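Local coordinates for sulfoquinovosidase (Escherichia coli, PDB 5AED), which hydrolyses sulfoquinovosyl diacylglycerides and simple sulfoquinovosides such as sulfoquinovosyl glycerol, releasing sulfoquinovose for breakdown as a source of carbon and sulfur, at residues Asp376-Glu381 with Thr414-Gly419. Numbering follows the deposited sequence.
Sequences DLTNPE and TYLHNG
The carboxylate of D376, swung toward the 414-419 segment with CG anti to the backbone N (chi1 -164°), reaches the backbone of H417, its OD2 taking the H417 N-H on the syn side at 2.9 Å. Its other oxygen, OD1, accepts twice from one face of its plane: from T378 N, closing an Asx turn, and from T378 OG1 at 2.7 Å. With its hydrogen directed at D376 OD1, the T378 hydroxyl oxygen can accept from N418 N, 3.2 Å from T378 OG1, while T378 CB and CG2 lie against the N418 amide, which the N418 OD1 bond to V420 N helps hold. Two type I turns thus meet in the TIM-barrel domain, D376-N379 leading into helix 380-395 and L416-G419 preceding helix 422-443. Replacing D376 with an alanine removes both oxygens, which would probably cost H417 N its carboxylate acceptor and leave the T378 hydroxyl freer to turn. Beyond these bonds, the N379 amide stacks over one face of the H417 imidazole, planes 19° apart, its CG offset toward the rim. Asparagine suits this place doubly, since N379 OD1 accepts from E381 N at 3.2 Å, an N-cap bond. P380, whose missing N-H costs nothing in a first helical turn, sets CD 3.8 Å from H417 ND1.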
loop_
_atom_site.group_PDB
_atom_site.type_symbol
_atom_site.label_atom_id
_atom_site.label_comp_id
_atom_site.label_asym_id
_atom_site.label_seq_id
_atom_site.Cartn_x
_atom_site.Cartn_y
_atom_site.Cartn_z
ATOM N N ASP A 376 21.235 -8.449 -0.087
ATOM C CA ASP A 376 20.591 -9.689 0.412
ATOM C C ASP A 376 20.152 -9.509 1.840
ATOM O O ASP A 376 20.852 -9.880 2.796
ATOM C CB ASP A 376 21.507 -10.920 0.259
ATOM C CG ASP A 376 20.767 -12.235 0.386
ATOM O OD1 ASP A 376 19.634 -12.304 0.919
ATOM O OD2 ASP A 376 21.335 -13.245 -0.081
ATOM N N LEU A 377 18.937 -8.993 1.981
ATOM C CA LEU A 377 18.337 -8.815 3.286
ATOM C C LEU A 377 18.095 -10.114 4.076
ATOM O O LEU A 377 17.830 -10.046 5.264
ATOM C CB LEU A 377 17.046 -7.992 3.183
ATOM C CG LEU A 377 17.216 -6.624 2.508
ATOM C CD1 LEU A 377 15.862 -5.977 2.300
ATOM C CD2 LEU A 377 18.121 -5.734 3.344
ATOM N N THR A 378 18.159 -11.282 3.434
ATOM C CA THR A 378 18.112 -12.554 4.197
ATOM C C THR A 378 19.472 -12.937 4.828
ATOM O O THR A 378 19.534 -13.888 5.608
ATOM C CB THR A 378 17.622 -13.744 3.347
ATOM O OG1 THR A 378 18.716 -14.265 2.573
ATOM C CG2 THR A 378 16.396 -13.338 2.403
ATOM N N ASN A 379 20.552 -12.253 4.435
ATOM C CA ASN A 379 21.885 -12.476 5.011
ATOM C C ASN A 379 21.924 -11.656 6.296
ATOM O O ASN A 379 21.844 -10.445 6.240
ATOM C CB ASN A 379 22.922 -12.030 3.984
ATOM C CG ASN A 379 24.375 -12.215 4.432
ATOM O OD1 ASN A 379 24.696 -12.227 5.627
ATOM N ND2 ASN A 379 25.263 -12.272 3.445
ATOM N N PRO A 380 21.995 -12.305 7.464
ATOM C CA PRO A 380 21.952 -11.567 8.756
ATOM C C PRO A 380 22.900 -10.358 8.831
ATOM O O PRO A 380 22.528 -9.280 9.315
ATOM C CB PRO A 380 22.405 -12.620 9.774
ATOM C CG PRO A 380 22.170 -13.942 9.131
ATOM C CD PRO A 380 22.195 -13.760 7.647
ATOM N N GLU A 381 24.109 -10.537 8.327
ATOM C CA GLU A 381 25.106 -9.494 8.412
ATOM C C GLU A 381 25.019 -8.485 7.282
ATOM O O GLU A 381 25.357 -7.346 7.510
ATOM C CB GLU A 381 26.504 -10.066 8.654
ATOM C CG GLU A 381 27.138 -10.900 7.568
ATOM C CD GLU A 381 28.665 -11.039 7.763
ATOM O OE1 GLU A 381 29.370 -10.006 7.971
ATOM O OE2 GLU A 381 29.168 -12.189 7.700
ATOM N N THR A 414 17.151 -14.773 -8.629
ATOM C CA THR A 414 18.195 -14.585 -7.625
ATOM C C THR A 414 18.331 -15.842 -6.745
ATOM O O THR A 414 17.424 -16.666 -6.703
ATOM C CB THR A 414 17.895 -13.387 -6.683
ATOM O OG1 THR A 414 16.536 -13.447 -6.217
ATOM C CG2 THR A 414 18.119 -12.096 -7.397
ATOM N N TYR A 415 19.465 -15.966 -6.054
ATOM C CA TYR A 415 19.747 -17.027 -5.061
ATOM C C TYR A 415 20.158 -16.329 -3.768
ATOM O O TYR A 415 21.040 -15.493 -3.793
ATOM C CB TYR A 415 20.819 -18.021 -5.578
ATOM C CG TYR A 415 20.309 -18.788 -6.782
ATOM C CD1 TYR A 415 20.272 -18.187 -8.041
ATOM C CD2 TYR A 415 19.759 -20.056 -6.653
ATOM C CE1 TYR A 415 19.733 -18.842 -9.147
ATOM C CE2 TYR A 415 19.224 -20.727 -7.763
ATOM C CZ TYR A 415 19.213 -20.114 -9.003
ATOM O OH TYR A 415 18.688 -20.737 -10.107
ATOM N N LEU A 416 19.456 -16.635 -2.680
ATOM C CA LEU A 416 19.531 -15.887 -1.431
ATOM C C LEU A 416 20.190 -16.710 -0.329
ATOM O O LEU A 416 20.091 -17.929 -0.298
ATOM C CB LEU A 416 18.129 -15.483 -0.933
ATOM C CG LEU A 416 17.239 -14.521 -1.739
ATOM C CD1 LEU A 416 18.041 -13.329 -2.234
ATOM C CD2 LEU A 416 16.558 -15.214 -2.916
ATOM N N HIS A 417 20.769 -15.998 0.631
ATOM C CA HIS A 417 21.575 -16.561 1.714
ATOM C C HIS A 417 20.814 -17.535 2.593
ATOM O O HIS A 417 21.404 -18.432 3.159
ATOM C CB HIS A 417 22.106 -15.418 2.558
ATOM C CG HIS A 417 23.087 -15.831 3.602
ATOM N ND1 HIS A 417 22.702 -16.251 4.860
ATOM C CD2 HIS A 417 24.441 -15.887 3.577
ATOM C CE1 HIS A 417 23.778 -16.542 5.570
ATOM N NE2 HIS A 417 24.845 -16.334 4.812
ATOM N N ASN A 418 19.508 -17.351 2.735
ATOM C CA ASN A 418 18.698 -18.225 3.587
ATOM C C ASN A 418 18.256 -19.478 2.856
ATOM O O ASN A 418 17.612 -20.329 3.421
ATOM C CB ASN A 418 17.497 -17.465 4.137
ATOM C CG ASN A 418 16.399 -17.192 3.070
ATOM O OD1 ASN A 418 16.582 -17.365 1.846
ATOM N ND2 ASN A 418 15.243 -16.755 3.558
ATOM N N GLY A 419 18.548 -19.567 1.579
ATOM C CA GLY A 419 18.236 -20.771 0.825
ATOM C C GLY A 419 16.805 -20.964 0.367
ATOM O O GLY A 419 16.478 -22.034 -0.165
#